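Local coordinates for protein aminoglycoside 6-adenylyltransferase (Bacillus subtilis, PDB 2PBE) that transfers a nucleotidyl group from ATP or GTP to O-6 of streptomycin, releasing diphosphate, and thereby mediates bacterial resistance to this antibiotic, at residues Asn159-Val164 with Ala250-Tyr255; Arg152-Cys157 with Ala258-Leu263; Gln7-Ile12 with Asp98-Asp103; Glu55-Lys58 with Gln62-Glu65. All coordinates share one frame; numbering follows the deposited sequence.

Interaction 1 (Asn159-Val164 with Ala250-Tyr255)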
loop_
_atom_site.group_PDB
_atom_site.type_symbol
_atom_site.label_atom_id
_atom_site.label_comp_id
_atom_site.label_asym_id
_atom_site.label_seq_id
_atom_site.Cartn_x
_atom_site.Cartn_y
_atom_site.Cartn_z
ATOM N N ASN A 159 4.161 -18.928 -6.226
ATOM C CA ASN A 159 4.531 -20.153 -5.543
ATOM C C ASN A 159 3.853 -20.196 -4.181
ATOM O O ASN A 159 3.142 -21.142 -3.866
ATOM C CB ASN A 159 6.051 -20.211 -5.394
ATOM C CG ASN A 159 6.552 -21.590 -5.019
ATOM O OD1 ASN A 159 7.056 -22.342 -5.859
ATOM N ND2 ASN A 159 6.410 -21.930 -3.752
ATOM N N GLU A 160 4.040 -19.143 -3.400
ATOM C CA GLU A 160 3.454 -19.050 -2.069
ATOM C C GLU A 160 1.937 -19.098 -2.111
ATOM O O GLU A 160 1.298 -19.811 -1.331
ATOM C CB GLU A 160 3.896 -17.747 -1.392
ATOM C CG GLU A 160 3.393 -17.555 0.039
ATOM C CD GLU A 160 4.026 -18.515 1.046
ATOM O OE1 GLU A 160 3.776 -18.345 2.261
ATOM O OE2 GLU A 160 4.763 -19.441 0.631
ATOM N N PHE A 161 1.361 -18.324 -3.025
ATOM C CA PHE A 161 -0.087 -18.280 -3.177
ATOM C C PHE A 161 -0.682 -19.673 -3.329
ATOM O O PHE A 161 -1.470 -20.116 -2.506
ATOM C CB PHE A 161 -0.482 -17.483 -4.409
ATOM C CG PHE A 161 -1.966 -17.421 -4.631
ATOM C CD1 PHE A 161 -2.742 -16.507 -3.904
ATOM C CD2 PHE A 161 -2.605 -18.300 -5.523
ATOM C CE1 PHE A 161 -4.146 -16.455 -4.057
ATOM C CE2 PHE A 161 -4.017 -18.264 -5.691
ATOM C CZ PHE A 161 -4.784 -17.326 -4.944
ATOM N N TRP A 162 -0.297 -20.356 -4.402
ATOM C CA TRP A 162 -0.831 -21.678 -4.661
ATOM C C TRP A 162 -0.441 -22.733 -3.639
ATOM O O TRP A 162 -1.255 -23.606 -3.319
ATOM C CB TRP A 162 -0.452 -22.110 -6.071
ATOM C CG TRP A 162 -1.040 -21.212 -7.102
ATOM C CD1 TRP A 162 -0.411 -20.173 -7.739
ATOM C CD2 TRP A 162 -2.386 -21.214 -7.577
ATOM N NE1 TRP A 162 -1.284 -19.526 -8.582
ATOM C CE2 TRP A 162 -2.504 -20.136 -8.507
ATOM C CE3 TRP A 162 -3.514 -22.019 -7.311
ATOM C CZ2 TRP A 162 -3.713 -19.829 -9.189
ATOM C CZ3 TRP A 162 -4.747 -21.718 -7.991
ATOM C CH2 TRP A 162 -4.822 -20.621 -8.922
HETATM N N MSE A 163 0.781 -22.660 -3.116
HETATM C CA MSE A 163 1.193 -23.650 -2.136
HETATM C C MSE A 163 0.390 -23.563 -0.859
HETATM O O MSE A 163 -0.213 -24.550 -0.441
HETATM C CB MSE A 163 2.680 -23.518 -1.816
HETATM C CG MSE A 163 3.216 -24.592 -0.845
HETATM SE SE MSE A 163 3.029 -26.459 -1.464
HETATM C CE MSE A 163 4.750 -26.734 -2.338
ATOM N N VAL A 164 0.380 -22.394 -0.235
ATOM C CA VAL A 164 -0.337 -22.234 1.008
ATOM C C VAL A 164 -1.816 -22.474 0.744
ATOM O O VAL A 164 -2.588 -22.856 1.633
ATOM C CB VAL A 164 -0.112 -20.844 1.572
ATOM C CG1 VAL A 164 -0.963 -20.631 2.813
ATOM C CG2 VAL A 164 1.370 -20.675 1.898
ATOM N N ALA A 250 -9.745 -17.279 -8.920
ATOM C CA ALA A 250 -10.188 -16.533 -10.087
ATOM C C ALA A 250 -9.465 -15.203 -10.199
ATOM O O ALA A 250 -8.974 -14.841 -11.263
ATOM C CB ALA A 250 -11.681 -16.312 -9.998
ATOM N N LEU A 251 -9.387 -14.475 -9.087
ATOM C CA LEU A 251 -8.729 -13.183 -9.094
ATOM C C LEU A 251 -7.219 -13.262 -9.219
ATOM O O LEU A 251 -6.604 -12.376 -9.804
ATOM C CB LEU A 251 -9.105 -12.402 -7.848
ATOM C CG LEU A 251 -10.529 -11.851 -7.906
ATOM C CD1 LEU A 251 -10.924 -11.268 -6.571
ATOM C CD2 LEU A 251 -10.623 -10.782 -9.004
ATOM N N PHE A 252 -6.618 -14.321 -8.683
ATOM C CA PHE A 252 -5.167 -14.431 -8.765
ATOM C C PHE A 252 -4.720 -14.728 -10.175
ATOM O O PHE A 252 -3.664 -14.267 -10.597
ATOM C CB PHE A 252 -4.619 -15.531 -7.845
ATOM C CG PHE A 252 -3.171 -15.339 -7.508
ATOM C CD1 PHE A 252 -2.792 -14.313 -6.631
ATOM C CD2 PHE A 252 -2.176 -16.149 -8.085
ATOM C CE1 PHE A 252 -1.414 -14.081 -6.314
ATOM C CE2 PHE A 252 -0.779 -15.938 -7.786
ATOM C CZ PHE A 252 -0.403 -14.896 -6.895
ATOM N N ARG A 253 -5.513 -15.516 -10.894
ATOM C CA ARG A 253 -5.176 -15.854 -12.271
ATOM C C ARG A 253 -5.181 -14.544 -13.032
ATOM O O ARG A 253 -4.216 -14.191 -13.700
ATOM C CB ARG A 253 -6.218 -16.803 -12.885
ATOM C CG ARG A 253 -6.215 -18.191 -12.275
ATOM C CD ARG A 253 -7.376 -19.063 -12.781
ATOM N NE ARG A 253 -7.424 -20.327 -12.045
ATOM C CZ ARG A 253 -8.472 -20.755 -11.338
ATOM N NH1 ARG A 253 -9.577 -20.030 -11.265
ATOM N NH2 ARG A 253 -8.410 -21.923 -10.697
ATOM N N LYS A 254 -6.296 -13.837 -12.900
ATOM C CA LYS A 254 -6.502 -12.567 -13.558
ATOM C C LYS A 254 -5.299 -11.625 -13.410
ATOM O O LYS A 254 -4.685 -11.231 -14.404
ATOM C CB LYS A 254 -7.764 -11.908 -12.998
ATOM C CG LYS A 254 -8.142 -10.616 -13.707
ATOM C CD LYS A 254 -9.532 -10.125 -13.331
ATOM C CE LYS A 254 -9.785 -8.767 -13.971
ATOM N NZ LYS A 254 -11.117 -8.201 -13.663
ATOM N N TYR A 255 -4.933 -11.294 -12.176
ATOM C CA TYR A 255 -3.823 -10.369 -11.959
ATOM C C TYR A 255 -2.419 -10.877 -12.209
ATOM O O TYR A 255 -1.548 -10.094 -12.607
ATOM C CB TYR A 255 -3.968 -9.750 -10.572
ATOM C CG TYR A 255 -5.214 -8.892 -10.562
ATOM C CD1 TYR A 255 -5.286 -7.707 -11.354
ATOM C CD2 TYR A 255 -6.393 -9.317 -9.892
ATOM C CE1 TYR A 255 -6.508 -6.979 -11.495
ATOM C CE2 TYR A 255 -7.627 -8.594 -10.022
ATOM C CZ TYR A 255 -7.676 -7.428 -10.832
ATOM O OH TYR A 255 -8.872 -6.745 -11.015
#
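F252 and F161 lie ring on ring between two helices, and with W162 they account for most of the surface buried here. The two phenyl planes are 4° from parallel. Their centroids are 3.7 Å apart in a face-to-face stack, slid so that CG of each residue sits over the centre of the other's ring. The side chains enter from facing helices and run past one another in opposite senses, which carries each CB over the partner's ring as well. F161 CB is 3.9 Å from the centroid of the F252 ring and F252 CB 3.8 Å from that of F161, a reciprocal pair of CH-pi contacts. In both residues CG is anti to the backbone N (chi1 179° in F161), and this projects the rings across the gap. W162 turns the other way, with CG beside its own backbone N, and borders the stack. Its NE1 comes within 3.5 Å of F252 CD2, the indole meeting that ring obliquely, while F161 CD2 lies over the rim of one indole face. At the far end of the indole, W162 CH2 is 4.1 Å from R253 NE, where the arginine chain crosses at about a right angle. The guanidinium goes on to helix 270-283, with NE in a salt bridge to D271 and NH2 bonded to T275. The segment axes are 11.9 Å apart and run nearly antiparallel (162°). The arrangement is an aromatic cluster between antiparallel helices 151-173 and 238-263, in the helical part of the chain, with helices 177-204 and 270-283 packed around it.

Interaction 2 (Arg152-Cys157 with Ala258-Leu263); sequences REFDDC and AVSEGL
F154 drives its ring against S260 and V259, and this one side chain makes the whole contact from segment 152-157. The tight part is at the ring's tip: CZ stands 3.4 Å from S260 CB, with CE2 following at 3.8 Å from the same carbon. On the neighbouring side of the ring, CD1 and CE1 are both 3.9 Å from V259 CG1, so one methyl branch of the valine rests beside two ring carbons. Both partners approach the ring obliquely. F154 CG is turned anti to the backbone N (chi1 171°), which sends the phenyl straight toward the other helix, and V259 puts CG1 in the same relation to its own N. S260 presents carbon rather than oxygen: its OG is folded back (chi1 58°) to within bonding distance of S256 O and K257 O, which must share or alternate for its one proton, while CB meets the ring. No hydrogen bond joins the segments. Away from this apolar patch the contact loosens quickly. L263 aims toward the other segment without reaching it, and D156, E261 and G262 are exposed. The acidic side chains look elsewhere, D155 OD1 bonding Y270 OH and E153 OE2 forming a long, weak ion pair with K147. Within the fold, the start of helix 151-173 is thus set against the last turns of helix 238-263. F154 also touches M195 of helix 177-204, and Y265 and P268 of the loop leading to helix 270-283, so that three helices and a loop converge on its ring.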
loop_
_atom_site.group_PDB
_atom_site.type_symbol
_atom_site.label_atom_id
_atom_site.label_comp_id
_atom_site.label_asym_id
_atom_site.label_seq_id
_atom_site.Cartn_x
_atom_site.Cartn_y
_atom_site.Cartn_z
ATOM N N ARG A 152 11.803 -13.360 -10.586
ATOM C CA ARG A 152 11.872 -14.236 -9.434
ATOM C C ARG A 152 10.866 -13.872 -8.343
ATOM O O ARG A 152 10.178 -14.742 -7.814
ATOM C CB ARG A 152 13.284 -14.205 -8.872
ATOM C CG ARG A 152 13.496 -15.110 -7.706
ATOM C CD ARG A 152 14.960 -15.181 -7.385
ATOM N NE ARG A 152 15.175 -16.101 -6.278
ATOM C CZ ARG A 152 16.350 -16.324 -5.712
ATOM N NH1 ARG A 152 17.438 -15.697 -6.147
ATOM N NH2 ARG A 152 16.434 -17.170 -4.691
ATOM N N GLU A 153 10.778 -12.591 -8.001
ATOM C CA GLU A 153 9.841 -12.182 -6.981
ATOM C C GLU A 153 8.448 -12.551 -7.448
ATOM O O GLU A 153 7.615 -13.002 -6.659
ATOM C CB GLU A 153 9.932 -10.679 -6.740
ATOM C CG GLU A 153 11.132 -10.270 -5.930
ATOM C CD GLU A 153 11.342 -8.773 -5.901
ATOM O OE1 GLU A 153 12.062 -8.292 -5.004
ATOM O OE2 GLU A 153 10.804 -8.077 -6.778
ATOM N N PHE A 154 8.207 -12.375 -8.743
ATOM C CA PHE A 154 6.906 -12.684 -9.319
ATOM C C PHE A 154 6.585 -14.158 -9.084
ATOM O O PHE A 154 5.530 -14.503 -8.540
ATOM C CB PHE A 154 6.915 -12.392 -10.818
ATOM C CG PHE A 154 5.689 -12.870 -11.532
ATOM C CD1 PHE A 154 4.464 -12.192 -11.389
ATOM C CD2 PHE A 154 5.721 -14.045 -12.308
ATOM C CE1 PHE A 154 3.279 -12.681 -12.016
ATOM C CE2 PHE A 154 4.550 -14.542 -12.936
ATOM C CZ PHE A 154 3.325 -13.854 -12.787
ATOM N N ASP A 155 7.507 -15.015 -9.506
ATOM C CA ASP A 155 7.353 -16.445 -9.348
ATOM C C ASP A 155 7.155 -16.792 -7.873
ATOM O O ASP A 155 6.352 -17.658 -7.537
ATOM C CB ASP A 155 8.581 -17.153 -9.901
ATOM C CG ASP A 155 8.462 -18.646 -9.808
ATOM O OD1 ASP A 155 8.755 -19.202 -8.716
ATOM O OD2 ASP A 155 8.052 -19.261 -10.815
ATOM N N ASP A 156 7.861 -16.099 -6.990
ATOM C CA ASP A 156 7.704 -16.364 -5.573
ATOM C C ASP A 156 6.264 -16.110 -5.100
ATOM O O ASP A 156 5.682 -16.935 -4.408
ATOM C CB ASP A 156 8.661 -15.518 -4.744
ATOM C CG ASP A 156 10.116 -15.933 -4.900
ATOM O OD1 ASP A 156 10.390 -17.094 -5.264
ATOM O OD2 ASP A 156 10.988 -15.086 -4.633
ATOM N N CYS A 157 5.682 -14.984 -5.488
ATOM C CA CYS A 157 4.315 -14.693 -5.064
ATOM C C CYS A 157 3.332 -15.762 -5.516
ATOM O O CYS A 157 2.409 -16.108 -4.779
ATOM C CB CYS A 157 3.852 -13.342 -5.592
ATOM S SG CYS A 157 2.253 -12.832 -4.913
ATOM N N ALA A 258 -2.161 -10.812 -15.874
ATOM C CA ALA A 258 -2.006 -9.420 -16.260
ATOM C C ALA A 258 -0.582 -8.910 -16.037
ATOM O O ALA A 258 0.001 -8.238 -16.903
ATOM C CB ALA A 258 -2.972 -8.585 -15.476
ATOM N N VAL A 259 -0.024 -9.228 -14.874
ATOM C CA VAL A 259 1.324 -8.796 -14.517
ATOM C C VAL A 259 2.387 -9.530 -15.321
ATOM O O VAL A 259 3.300 -8.909 -15.872
ATOM C CB VAL A 259 1.581 -9.011 -12.998
ATOM C CG1 VAL A 259 3.045 -8.848 -12.670
ATOM C CG2 VAL A 259 0.756 -8.019 -12.184
ATOM N N SER A 260 2.272 -10.849 -15.381
ATOM C CA SER A 260 3.232 -11.671 -16.101
ATOM C C SER A 260 3.292 -11.233 -17.542
ATOM O O SER A 260 4.360 -11.201 -18.154
ATOM C CB SER A 260 2.812 -13.129 -16.055
ATOM O OG SER A 260 1.521 -13.285 -16.608
ATOM N N GLU A 261 2.127 -10.903 -18.081
ATOM C CA GLU A 261 2.031 -10.489 -19.461
ATOM C C GLU A 261 2.706 -9.141 -19.686
ATOM O O GLU A 261 3.471 -8.980 -20.639
ATOM C CB GLU A 261 0.569 -10.420 -19.857
ATOM C CG GLU A 261 0.347 -10.243 -21.337
ATOM C CD GLU A 261 -1.121 -10.266 -21.679
ATOM O OE1 GLU A 261 -1.807 -11.234 -21.252
ATOM O OE2 GLU A 261 -1.582 -9.326 -22.372
ATOM N N GLY A 262 2.436 -8.188 -18.802
ATOM C CA GLY A 262 3.019 -6.869 -18.939
ATOM C C GLY A 262 4.525 -6.780 -18.763
ATOM O O GLY A 262 5.159 -5.888 -19.333
ATOM N N LEU A 263 5.112 -7.682 -17.987
ATOM C CA LEU A 263 6.551 -7.634 -17.755
ATOM C C LEU A 263 7.267 -8.698 -18.563
ATOM O O LEU A 263 8.495 -8.761 -18.562
ATOM C CB LEU A 263 6.867 -7.801 -16.265
ATOM C CG LEU A 263 6.104 -6.809 -15.366
ATOM C CD1 LEU A 263 6.180 -7.246 -13.926
ATOM C CD2 LEU A 263 6.647 -5.389 -15.535
#

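Interaction 3 (Gln7-Ile12 with Asp98-Asp103)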
loop_
_atom_site.group_PDB
_atom_site.type_symbol
_atom_site.label_atom_id
_atom_site.label_comp_id
_atom_site.label_asym_id
_atom_site.label_seq_id
_atom_site.Cartn_x
_atom_site.Cartn_y
_atom_site.Cartn_z
ATOM N N GLN A 7 -6.393 6.169 10.871
ATOM C CA GLN A 7 -6.642 5.636 9.547
ATOM C C GLN A 7 -7.047 6.792 8.630
ATOM O O GLN A 7 -6.417 7.013 7.602
ATOM C CB GLN A 7 -7.765 4.597 9.616
ATOM C CG GLN A 7 -8.144 3.986 8.282
ATOM C CD GLN A 7 -6.934 3.504 7.494
ATOM O OE1 GLN A 7 -6.026 2.881 8.055
ATOM N NE2 GLN A 7 -6.919 3.782 6.191
ATOM N N GLU A 8 -8.081 7.527 9.026
ATOM C CA GLU A 8 -8.584 8.649 8.246
ATOM C C GLU A 8 -7.522 9.707 7.970
ATOM O O GLU A 8 -7.468 10.262 6.869
ATOM C CB GLU A 8 -9.770 9.294 8.963
ATOM C CG GLU A 8 -10.920 8.332 9.271
ATOM C CD GLU A 8 -12.101 9.007 9.964
ATOM O OE1 GLU A 8 -11.970 9.406 11.145
ATOM O OE2 GLU A 8 -13.163 9.135 9.318
HETATM N N MSE A 9 -6.684 9.974 8.970
HETATM C CA MSE A 9 -5.642 10.976 8.830
HETATM C C MSE A 9 -4.632 10.567 7.782
HETATM O O MSE A 9 -4.294 11.354 6.900
HETATM C CB MSE A 9 -4.927 11.205 10.169
HETATM C CG MSE A 9 -5.764 11.938 11.218
HETATM SE SE MSE A 9 -6.522 13.640 10.611
HETATM C CE MSE A 9 -4.907 14.683 10.525
HETATM N N MSE A 10 -4.149 9.341 7.896
HETATM C CA MSE A 10 -3.172 8.832 6.953
HETATM C C MSE A 10 -3.715 8.827 5.547
HETATM O O MSE A 10 -2.981 9.109 4.600
HETATM C CB MSE A 10 -2.732 7.418 7.313
HETATM C CG MSE A 10 -1.852 7.335 8.546
HETATM SE SE MSE A 10 -0.381 8.625 8.546
HETATM C CE MSE A 10 0.251 8.424 6.727
ATOM N N ASP A 11 -4.995 8.490 5.412
ATOM C CA ASP A 11 -5.628 8.467 4.099
ATOM C C ASP A 11 -5.472 9.842 3.464
ATOM O O ASP A 11 -4.984 9.964 2.347
ATOM C CB ASP A 11 -7.128 8.134 4.202
ATOM C CG ASP A 11 -7.389 6.686 4.584
ATOM O OD1 ASP A 11 -6.679 5.793 4.058
ATOM O OD2 ASP A 11 -8.313 6.440 5.396
ATOM N N ILE A 12 -5.873 10.876 4.188
ATOM C CA ILE A 12 -5.790 12.234 3.689
ATOM C C ILE A 12 -4.391 12.592 3.183
ATOM O O ILE A 12 -4.239 13.073 2.064
ATOM C CB ILE A 12 -6.227 13.205 4.802
ATOM C CG1 ILE A 12 -7.677 12.902 5.182
ATOM C CG2 ILE A 12 -6.094 14.636 4.345
ATOM C CD1 ILE A 12 -8.195 13.662 6.376
ATOM N N ASP A 98 -10.178 18.857 15.303
ATOM C CA ASP A 98 -10.602 17.535 15.764
ATOM C C ASP A 98 -9.645 17.029 16.838
ATOM O O ASP A 98 -9.891 16.006 17.468
ATOM C CB ASP A 98 -10.637 16.544 14.599
ATOM C CG ASP A 98 -9.256 16.051 14.194
ATOM O OD1 ASP A 98 -8.353 16.884 13.994
ATOM O OD2 ASP A 98 -9.077 14.820 14.077
ATOM N N GLY A 99 -8.550 17.754 17.040
ATOM C CA GLY A 99 -7.591 17.367 18.055
ATOM C C GLY A 99 -6.274 16.848 17.527
ATOM O O GLY A 99 -5.301 16.790 18.277
ATOM N N ASN A 100 -6.214 16.466 16.252
ATOM C CA ASN A 100 -4.959 15.948 15.732
ATOM C C ASN A 100 -3.890 17.002 15.481
ATOM O O ASN A 100 -4.183 18.177 15.227
ATOM C CB ASN A 100 -5.214 15.103 14.476
ATOM C CG ASN A 100 -5.710 13.706 14.820
ATOM O OD1 ASN A 100 -4.994 12.919 15.439
ATOM N ND2 ASN A 100 -6.929 13.397 14.431
ATOM N N LYS A 101 -2.641 16.573 15.595
ATOM C CA LYS A 101 -1.509 17.453 15.384
ATOM C C LYS A 101 -0.656 16.879 14.273
ATOM O O LYS A 101 -0.357 15.687 14.253
ATOM C CB LYS A 101 -0.683 17.567 16.657
ATOM C CG LYS A 101 -0.142 18.978 16.889
ATOM C CD LYS A 101 1.145 19.253 16.149
ATOM C CE LYS A 101 2.341 18.633 16.874
ATOM N NZ LYS A 101 3.642 19.105 16.317
ATOM N N LEU A 102 -0.275 17.730 13.334
ATOM C CA LEU A 102 0.549 17.285 12.232
ATOM C C LEU A 102 1.803 18.130 12.173
ATOM O O LEU A 102 1.803 19.292 12.575
ATOM C CB LEU A 102 -0.220 17.395 10.907
ATOM C CG LEU A 102 0.612 17.232 9.628
ATOM C CD1 LEU A 102 1.099 15.794 9.489
ATOM C CD2 LEU A 102 -0.198 17.636 8.440
ATOM N N ASP A 103 2.869 17.515 11.675
ATOM C CA ASP A 103 4.145 18.167 11.478
ATOM C C ASP A 103 4.526 17.762 10.051
ATOM O O ASP A 103 4.932 16.634 9.803
ATOM C CB ASP A 103 5.166 17.636 12.471
ATOM C CG ASP A 103 5.822 18.740 13.264
ATOM O OD1 ASP A 103 6.473 19.605 12.632
ATOM O OD2 ASP A 103 5.680 18.747 14.515
#
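D98 and M9 stand at the fringe of the contact, the carboxylate OD2 4.5 Å from the selenium of M9 (selenomethionine). D98 does its real work within its own segment. OD1 accepts from the backbone N of N100 at 3.1 Å with a fairly straight N-H...O angle of 164°, closing an Asx turn. OD2 is met on its syn side by N100 ND2, and it also takes a salt bridge from R4 NE. G99, at a positive phi of 110°, carries the chain round the turn. N100 then makes the main contact. Its ND2 lies 3.7 Å from M9 CG and 3.8 Å from M9 SE, and its CB is 4.0 Å from M9 CE. The bent selenomethionine (chi2 -53°, with chi3 bent likewise) thus curls along the amide. ND2 bonds R4 O besides D98 OD2; with both these acceptors, the buried amide is held in place while the apolar chain of M9 lies alongside. K101 points away from the helix and pairs its NZ with D103 OD2 at 2.7 Å. L102 turns back toward the helix but does not touch it, and packs instead on Y45, I47 and F96. D103 leaves the contact, its backbone bonded to Y45 and I47 of the next strand. Strands 90-96 and 101-108 are antiparallel neighbours, so the Asx turn belongs to the loop of a beta hairpin. The whole is a helix-on-hairpin-loop contact: helix 6-19 sets M9 against the connecting loop, and against Y45 of strand 45-51, in a nucleotidyltransferase of the NTP-transferase clan.

Interaction 4 (Glu55-Lys58 with Gln62-Glu65); sequences ESFK and QWLE
The indole NE1 of W63 is shared by two backbone carbonyls, F57 O and N60 O, and neither bond is strong. To F57 O it spans 3.1 Å with an N-H...O angle of 129°, bent well away from straight, and the bond to N60 O is likewise weak. A single N-H divided between two acceptors is consistent with the bend. Beside this bond the F57 ring turns its edge to the indole. CD1 is 4.1 Å from both CE2 and CZ2 of W63 and stands over the indole's centre, making a T-shaped (edge-to-face) pair. The centroids of the phenyl and of the six-membered indole ring are 5.3 Å apart, with planes at 72°. L64 CG covers the opposite indole face, 3.7 Å above the plane of W63 and offset toward the rim, so the indole is sandwiched between a phenyl edge and its own neighbour. W63 places CG between its backbone N and carbonyl carbon (chi1 61°), which swings the indole back toward the short helix 54-58. The two aromatic residues also meet the sheet: F57 touches L106 and W63 touches L104, both on strand 101-108, while Y92 adds a second edge-to-face ring pair to W63. R22 makes a cation-pi contact with F57. Electrostatically, the F57 edge is the positive rim of a ring set against the electron-rich indole face. The arginine's charge would probably make that rim somewhat more positive. Two weak, directional interactions, a bent N-H...O bond and a T-shaped pair, thus act together between W63 and F57.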
loop_
_atom_site.group_PDB
_atom_site.type_symbol
_atom_site.label_atom_id
_atom_site.label_comp_id
_atom_site.label_asym_id
_atom_site.label_seq_id
_atom_site.Cartn_x
_atom_site.Cartn_y
_atom_site.Cartn_z
ATOM N N GLU A 55 8.969 26.351 -3.555
ATOM C CA GLU A 55 8.379 27.702 -3.596
ATOM C C GLU A 55 6.904 27.709 -4.044
ATOM O O GLU A 55 6.124 28.604 -3.661
ATOM C CB GLU A 55 9.192 28.601 -4.532
ATOM C CG GLU A 55 10.615 28.892 -4.055
ATOM C CD GLU A 55 10.654 29.504 -2.642
ATOM O OE1 GLU A 55 11.311 28.908 -1.756
ATOM O OE2 GLU A 55 10.035 30.577 -2.415
ATOM N N SER A 56 6.544 26.717 -4.859
ATOM C CA SER A 56 5.187 26.580 -5.383
ATOM C C SER A 56 4.188 26.499 -4.241
ATOM O O SER A 56 3.136 27.154 -4.232
ATOM C CB SER A 56 5.097 25.313 -6.239
ATOM O OG SER A 56 3.930 25.325 -7.035
ATOM N N PHE A 57 4.534 25.685 -3.262
ATOM C CA PHE A 57 3.680 25.499 -2.111
ATOM C C PHE A 57 3.643 26.760 -1.279
ATOM O O PHE A 57 2.641 27.075 -0.654
ATOM C CB PHE A 57 4.192 24.324 -1.291
ATOM C CG PHE A 57 3.991 22.998 -1.958
ATOM C CD1 PHE A 57 2.754 22.333 -1.857
ATOM C CD2 PHE A 57 5.010 22.432 -2.740
ATOM C CE1 PHE A 57 2.519 21.115 -2.537
ATOM C CE2 PHE A 57 4.799 21.212 -3.433
ATOM C CZ PHE A 57 3.551 20.550 -3.337
ATOM N N LYS A 58 4.756 27.492 -1.290
ATOM C CA LYS A 58 4.875 28.730 -0.523
ATOM C C LYS A 58 4.094 29.922 -1.066
ATOM O O LYS A 58 4.026 30.943 -0.386
ATOM C CB LYS A 58 6.352 29.118 -0.365
ATOM C CG LYS A 58 7.165 28.086 0.398
ATOM C CD LYS A 58 8.247 28.723 1.262
ATOM C CE LYS A 58 9.323 29.412 0.452
ATOM N NZ LYS A 58 10.246 30.245 1.288
ATOM N N GLN A 62 -3.669 28.297 0.989
ATOM C CA GLN A 62 -4.982 27.754 0.633
ATOM C C GLN A 62 -5.011 26.230 0.478
ATOM O O GLN A 62 -5.932 25.566 0.962
ATOM C CB GLN A 62 -5.480 28.398 -0.669
ATOM C CG GLN A 62 -6.268 29.692 -0.502
ATOM C CD GLN A 62 -7.526 29.503 0.331
ATOM O OE1 GLN A 62 -8.401 28.701 -0.007
ATOM N NE2 GLN A 62 -7.626 30.254 1.425
ATOM N N TRP A 63 -4.001 25.675 -0.188
ATOM C CA TRP A 63 -3.940 24.235 -0.406
ATOM C C TRP A 63 -3.996 23.427 0.906
ATOM O O TRP A 63 -4.301 22.228 0.896
ATOM C CB TRP A 63 -2.677 23.878 -1.180
ATOM C CG TRP A 63 -1.456 24.243 -0.453
ATOM C CD1 TRP A 63 -0.862 25.480 -0.413
ATOM C CD2 TRP A 63 -0.685 23.388 0.380
ATOM N NE1 TRP A 63 0.244 25.441 0.408
ATOM C CE2 TRP A 63 0.384 24.171 0.910
ATOM C CE3 TRP A 63 -0.783 22.026 0.739
ATOM C CZ2 TRP A 63 1.362 23.633 1.790
ATOM C CZ3 TRP A 63 0.190 21.482 1.614
ATOM C CH2 TRP A 63 1.251 22.295 2.130
ATOM N N LEU A 64 -3.689 24.090 2.019
ATOM C CA LEU A 64 -3.690 23.460 3.334
ATOM C C LEU A 64 -5.087 23.215 3.884
ATOM O O LEU A 64 -5.283 22.373 4.745
ATOM C CB LEU A 64 -2.911 24.329 4.317
ATOM C CG LEU A 64 -1.383 24.341 4.230
ATOM C CD1 LEU A 64 -0.837 25.542 4.961
ATOM C CD2 LEU A 64 -0.829 23.072 4.817
ATOM N N GLU A 65 -6.050 23.966 3.375
ATOM C CA GLU A 65 -7.440 23.884 3.814
ATOM C C GLU A 65 -8.000 22.489 3.625
ATOM O O GLU A 65 -8.974 22.107 4.292
ATOM C CB GLU A 65 -8.281 24.903 3.024
ATOM C CG GLU A 65 -9.360 25.620 3.827
ATOM C CD GLU A 65 -8.790 26.473 4.952
ATOM O OE1 GLU A 65 -8.835 26.028 6.125
ATOM O OE2 GLU A 65 -8.296 27.584 4.658
#

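How the interactions relate
Interactions 1 and 2 join the same two helices, 151-173 and 238-263. Their centres are 11 Å apart, and they touch where F252 CZ meets C157 O at 3.7 Å. Both are buried and have no hydrogen bonds between their segments, but the first is a broad aromatic cluster and the second a single ring against small side chains. Interactions 3 and 4 lie on the other side of the chain's centre, around the mixed sheet. In buried interaction 3, M9 meets N100 by van der Waals contact, while the polar bonds of N100 stay within 98-103 or go to R4. Only interaction 4, partly buried, has a hydrogen bond between its segments, a weak one.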